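Local coordinates for protein O-succinylhomoserine sulfhydrylase (Mycobacterium tuberculosis, PDB 3NDN) that probably catalyses the pyridoxal 5'-phosphate-dependent formation of L-homocysteine from O-succinyl-L-homoserine and hydrogen sulfide, a step of methionine biosynthesis, at residues R122-A126 against W159-L163; V83-E87 against A98-T102. All coordinates share one frame. Numbering follows the deposited sequence.

Both interactions pack a helix against the same seven-stranded mixed sheet, the central sheet of the pyridoxal-phosphate-binding domain. Interaction 2 sets 83-87 on strand 98-102, an outermost strand of that sheet within the chain; interaction 1 sets 159-163 on strand 122-126, next to the opposite outer strand, 147-151. Their centres lie 30 Å apart and their nearest atoms about 17 Å, so they do not touch and are related through the sheet. Along the chain, interaction 2 closes before interaction 1 opens. In each, a charged side chain meets a backbone group of the other segment. The enzyme holds pyridoxal phosphate covalently; neither interaction includes Lys-227, the residue predicted to carry it as a Schiff base.

Interaction 1 of 2, residues R122-A126 against W159-L163; sequences RLVAA and WERAL
Residues 122-126 form an extended strand, and 159-163 are the last turn of helix 156-162 together with the first residue beyond it; Leu-163 leaves helical geometry (phi/psi -98/28°) although its N still bonds to Trp-159 O at 3.0 Å. The CA atoms approach most closely at Val-124 and Ala-162, 7.0 Å apart, and 264 Å² is buried. Arg-122 opens the contact with CB toward the helix and a chain extended through chi3 (t, t, t). This carries the guanidinium to the helix end, where NH1 donates to Ala-162 O at 2.9 Å and an angle of 160°; a weak bond runs from Arg-122 NH2 to Ala-162 O at 3.4 Å. The charged group thus bonds to a carbonyl in the C-terminal turn, and NH1 is also bound to Thr-167. Val-124 (chi1 t) again points toward the helix: its CG1 lies 3.9 Å from both Trp-159 CZ3 and Ala-162 CB, while its CG2 meets Leu-163 CD2 at 4.0 Å. Ala-125 CB faces away. At Ala-126, CB packs 4.2 Å from Trp-159 CZ2; the CA-to-CB bond of Trp-159 points sideways, and chi1 -78° with chi2 110° carries the indole to the strand, whose atoms meet the ring obliquely. The indole NE1 bonds to Gly-153 O. This is helix-on-sheet packing of an alpha/beta fold: strand 122-126 runs parallel between 147-151 and 169-173, helix 156-162 lies on the crossover joining those two flanking strands, Trp-159 and Ala-162 touch Val-151, and Trp-159 and Leu-163 extend the apolar layer to Val-170 and to Leu-191 of helix 185-194.

Interaction 2 of 2, residues V83-E87 against A98-T102; sequences VSVFE and AAFAT
One turn of helix 81-94, residues 83-87, lies across strand 98-102, with axes 8.1 Å apart at closest approach and N-to-C directions at 126°. The closest CA pair is Glu-87 and Ala-99, at 5.7 Å, and 225 Å² is buried. Glu-87 dominates the contact. Its chi1 m and chi2 t extend the side chain from the helix, and with chi3 at -18° its OE2 accepts a hydrogen bond from Ala-101 N (3.0 Å, 165°). The carboxylate thereby takes up an NH on the outer edge of the strand, on the side away from 238-242, whereas Phe-100 pairs through its backbone with Ile-240. The same oxygen, Glu-87 OE2, lies 3.9 Å from Phe-100 CD2, obliquely to the ring. The backbone carbonyl Glu-87 O touches Ala-99 CB at 3.7 Å. The alternating strand turns the small methyls of Ala-99 and Ala-101 toward the helix, while the CA-to-CB bonds of Phe-100 and Thr-102 point away. Ala-101 receives two apolar neighbours: Val-83 (chi1 t) brings CG1 to 3.8 Å from Ala-101 CB, and Phe-86 (chi1 165°, chi2 71°) swings its ring in so that CD2 meets Ala-101 CB at 4.0 Å, the methyl lying at the ring edge. Phe-86 also touches Leu-270 of helix 264-273, and Phe-100, on the other sheet face, packs on Met-255 of helix 244-258. The arrangement is a helix-to-edge-strand contact within a sheet covered by helices on both faces, an alpha/beta/alpha architecture characteristic of the large domain of fold-type I pyridoxal-phosphate enzymes, to which the trans-sulfuration family belongs.

Interaction 1 of 2, residues R122-A126 against W159-L163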
loop_
_atom_site.group_PDB
_atom_site.type_symbol
_atom_site.label_atom_id
_atom_site.label_comp_id
_atom_site.label_asym_id
_atom_site.label_seq_id
_atom_site.Cartn_x
_atom_site.Cartn_y
_atom_site.Cartn_z
ATOM N N ARG A 122 -24.078 29.570 -19.832
ATOM C CA ARG A 122 -25.387 29.306 -19.201
ATOM C C ARG A 122 -25.589 27.816 -18.860
ATOM O O ARG A 122 -25.378 26.955 -19.719
ATOM C CB ARG A 122 -26.501 29.780 -20.145
ATOM C CG ARG A 122 -27.941 29.658 -19.617
ATOM C CD ARG A 122 -28.940 30.410 -20.534
ATOM N NE ARG A 122 -30.219 30.668 -19.861
ATOM C CZ ARG A 122 -31.266 29.850 -19.893
ATOM N NH1 ARG A 122 -31.210 28.720 -20.589
ATOM N NH2 ARG A 122 -32.379 30.170 -19.240
ATOM N N LEU A 123 -26.019 27.543 -17.622
ATOM C CA LEU A 123 -26.301 26.179 -17.126
ATOM C C LEU A 123 -27.766 26.033 -16.704
ATOM O O LEU A 123 -28.301 26.915 -16.036
ATOM C CB LEU A 123 -25.374 25.845 -15.923
ATOM C CG LEU A 123 -25.685 24.672 -14.968
ATOM C CD1 LEU A 123 -25.613 23.328 -15.685
ATOM C CD2 LEU A 123 -24.768 24.651 -13.734
ATOM N N VAL A 124 -28.410 24.933 -17.107
ATOM C CA VAL A 124 -29.731 24.566 -16.573
ATOM C C VAL A 124 -29.626 23.266 -15.753
ATOM O O VAL A 124 -29.237 22.222 -16.278
ATOM C CB VAL A 124 -30.797 24.435 -17.695
ATOM C CG1 VAL A 124 -32.141 23.990 -17.128
ATOM C CG2 VAL A 124 -30.954 25.768 -18.441
ATOM N N ALA A 125 -29.991 23.327 -14.474
ATOM C CA ALA A 125 -29.798 22.177 -13.579
ATOM C C ALA A 125 -31.073 21.817 -12.844
ATOM O O ALA A 125 -31.877 22.697 -12.566
ATOM C CB ALA A 125 -28.692 22.485 -12.570
ATOM N N ALA A 126 -31.261 20.531 -12.532
ATOM C CA ALA A 126 -32.331 20.097 -11.614
ATOM C C ALA A 126 -32.002 20.566 -10.194
ATOM O O ALA A 126 -30.828 20.718 -9.847
ATOM C CB ALA A 126 -32.497 18.582 -11.645
ATOM N N TRP A 159 -38.478 22.174 -17.921
ATOM C CA TRP A 159 -37.317 21.925 -18.777
ATOM C C TRP A 159 -37.499 22.641 -20.125
ATOM O O TRP A 159 -36.565 23.266 -20.638
ATOM C CB TRP A 159 -37.115 20.417 -19.015
ATOM C CG TRP A 159 -36.453 19.617 -17.869
ATOM C CD1 TRP A 159 -37.063 18.695 -17.055
ATOM C CD2 TRP A 159 -35.068 19.656 -17.456
ATOM N NE1 TRP A 159 -36.150 18.164 -16.162
ATOM C CE2 TRP A 159 -34.924 18.739 -16.380
ATOM C CE3 TRP A 159 -33.943 20.378 -17.883
ATOM C CZ2 TRP A 159 -33.692 18.530 -15.720
ATOM C CZ3 TRP A 159 -32.715 20.177 -17.224
ATOM C CH2 TRP A 159 -32.602 19.251 -16.158
ATOM N N GLU A 160 -38.699 22.543 -20.696
ATOM C CA GLU A 160 -38.967 23.164 -21.993
ATOM C C GLU A 160 -38.807 24.689 -21.929
ATOM O O GLU A 160 -38.135 25.278 -22.783
ATOM C CB GLU A 160 -40.342 22.749 -22.539
ATOM C CG GLU A 160 -40.616 23.252 -23.955
ATOM C CD GLU A 160 -41.584 22.367 -24.731
ATOM O OE1 GLU A 160 -42.309 21.555 -24.109
ATOM O OE2 GLU A 160 -41.617 22.486 -25.976
ATOM N N ARG A 161 -39.380 25.311 -20.900
ATOM C CA ARG A 161 -39.283 26.773 -20.716
ATOM C C ARG A 161 -37.853 27.275 -20.477
ATOM O O ARG A 161 -37.448 28.282 -21.053
ATOM C CB ARG A 161 -40.237 27.268 -19.617
ATOM C CG ARG A 161 -41.722 27.130 -19.997
ATOM C CD ARG A 161 -42.659 27.869 -19.033
ATOM N NE ARG A 161 -42.689 27.283 -17.684
ATOM C CZ ARG A 161 -43.485 26.282 -17.299
ATOM N NH1 ARG A 161 -44.332 25.719 -18.153
ATOM N NH2 ARG A 161 -43.429 25.836 -16.052
ATOM N N ALA A 162 -37.094 26.578 -19.633
ATOM C CA ALA A 162 -35.695 26.952 -19.366
ATOM C C ALA A 162 -34.790 26.775 -20.580
ATOM O O ALA A 162 -33.818 27.517 -20.736
ATOM C CB ALA A 162 -35.142 26.169 -18.176
ATOM N N LEU A 163 -35.105 25.795 -21.429
ATOM C CA LEU A 163 -34.297 25.494 -22.619
ATOM C C LEU A 163 -34.838 26.117 -23.931
ATOM O O LEU A 163 -34.608 25.590 -25.026
ATOM C CB LEU A 163 -34.098 23.968 -22.768
ATOM C CG LEU A 163 -33.232 23.236 -21.715
ATOM C CD1 LEU A 163 -33.361 21.716 -21.842
ATOM C CD2 LEU A 163 -31.752 23.661 -21.756
#

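Interaction 2 of 2, residues V83-E87 against A98-T102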
loop_
_atom_site.group_PDB
_atom_site.type_symbol
_atom_site.label_atom_id
_atom_site.label_comp_id
_atom_site.label_asym_id
_atom_site.label_seq_id
_atom_site.Cartn_x
_atom_site.Cartn_y
_atom_site.Cartn_z
ATOM N N VAL A 83 -2.940 4.312 -13.542
ATOM C CA VAL A 83 -4.118 5.134 -13.773
ATOM C C VAL A 83 -4.775 4.849 -15.151
ATOM O O VAL A 83 -6.002 4.804 -15.254
ATOM C CB VAL A 83 -3.814 6.659 -13.553
ATOM C CG1 VAL A 83 -5.050 7.525 -13.886
ATOM C CG2 VAL A 83 -3.403 6.905 -12.103
ATOM N N SER A 84 -3.964 4.648 -16.198
ATOM C CA SER A 84 -4.505 4.321 -17.533
ATOM C C SER A 84 -5.317 3.010 -17.580
ATOM O O SER A 84 -6.289 2.914 -18.340
ATOM C CB SER A 84 -3.373 4.253 -18.587
ATOM O OG SER A 84 -2.828 5.539 -18.826
ATOM N N VAL A 85 -4.909 2.005 -16.790
ATOM C CA VAL A 85 -5.620 0.728 -16.736
ATOM C C VAL A 85 -7.013 0.929 -16.092
ATOM O O VAL A 85 -8.002 0.404 -16.609
ATOM C CB VAL A 85 -4.806 -0.378 -15.968
ATOM C CG1 VAL A 85 -5.613 -1.673 -15.815
ATOM C CG2 VAL A 85 -3.449 -0.668 -16.671
ATOM N N PHE A 86 -7.095 1.729 -15.016
ATOM C CA PHE A 86 -8.408 2.043 -14.383
ATOM C C PHE A 86 -9.343 2.779 -15.383
ATOM O O PHE A 86 -10.530 2.421 -15.506
ATOM C CB PHE A 86 -8.254 2.908 -13.097
ATOM C CG PHE A 86 -9.545 3.537 -12.633
ATOM C CD1 PHE A 86 -10.549 2.758 -12.070
ATOM C CD2 PHE A 86 -9.769 4.921 -12.793
ATOM C CE1 PHE A 86 -11.755 3.330 -11.664
ATOM C CE2 PHE A 86 -10.966 5.497 -12.397
ATOM C CZ PHE A 86 -11.969 4.709 -11.837
ATOM N N GLU A 87 -8.801 3.804 -16.044
ATOM C CA GLU A 87 -9.542 4.639 -17.026
ATOM C C GLU A 87 -10.102 3.770 -18.164
ATOM O O GLU A 87 -11.278 3.899 -18.538
ATOM C CB GLU A 87 -8.655 5.738 -17.621
ATOM C CG GLU A 87 -8.347 6.939 -16.700
ATOM C CD GLU A 87 -7.229 7.859 -17.219
ATOM O OE1 GLU A 87 -6.445 7.426 -18.107
ATOM O OE2 GLU A 87 -7.115 9.031 -16.731
ATOM N N ALA A 98 -14.091 8.026 -24.616
ATOM C CA ALA A 98 -12.864 8.367 -23.863
ATOM C C ALA A 98 -13.135 8.623 -22.365
ATOM O O ALA A 98 -14.305 8.771 -21.965
ATOM C CB ALA A 98 -12.133 9.558 -24.514
ATOM N N ALA A 99 -12.066 8.643 -21.554
ATOM C CA ALA A 99 -12.142 8.754 -20.074
ATOM C C ALA A 99 -10.942 9.480 -19.431
ATOM O O ALA A 99 -9.815 9.436 -19.960
ATOM C CB ALA A 99 -12.278 7.364 -19.451
ATOM N N PHE A 100 -11.187 10.128 -18.289
ATOM C CA PHE A 100 -10.149 10.794 -17.482
ATOM C C PHE A 100 -10.445 10.608 -15.987
ATOM O O PHE A 100 -11.553 10.918 -15.539
ATOM C CB PHE A 100 -10.076 12.305 -17.806
ATOM C CG PHE A 100 -8.661 12.870 -17.740
ATOM C CD1 PHE A 100 -8.039 13.362 -18.882
ATOM C CD2 PHE A 100 -7.949 12.861 -16.541
ATOM C CE1 PHE A 100 -6.722 13.860 -18.843
ATOM C CE2 PHE A 100 -6.630 13.361 -16.483
ATOM C CZ PHE A 100 -6.020 13.860 -17.637
ATOM N N ALA A 101 -9.475 10.084 -15.227
ATOM C CA ALA A 101 -9.632 9.811 -13.789
ATOM C C ALA A 101 -9.385 11.066 -12.938
ATOM O O ALA A 101 -8.559 11.901 -13.314
ATOM C CB ALA A 101 -8.656 8.676 -13.345
ATOM N N THR A 102 -10.066 11.164 -11.788
ATOM C CA THR A 102 -9.947 12.333 -10.859
ATOM C C THR A 102 -9.754 11.906 -9.379
ATOM O O THR A 102 -9.883 10.722 -9.060
ATOM C CB THR A 102 -11.190 13.239 -10.936
ATOM O OG1 THR A 102 -12.314 12.554 -10.374
ATOM C CG2 THR A 102 -11.536 13.676 -12.382
#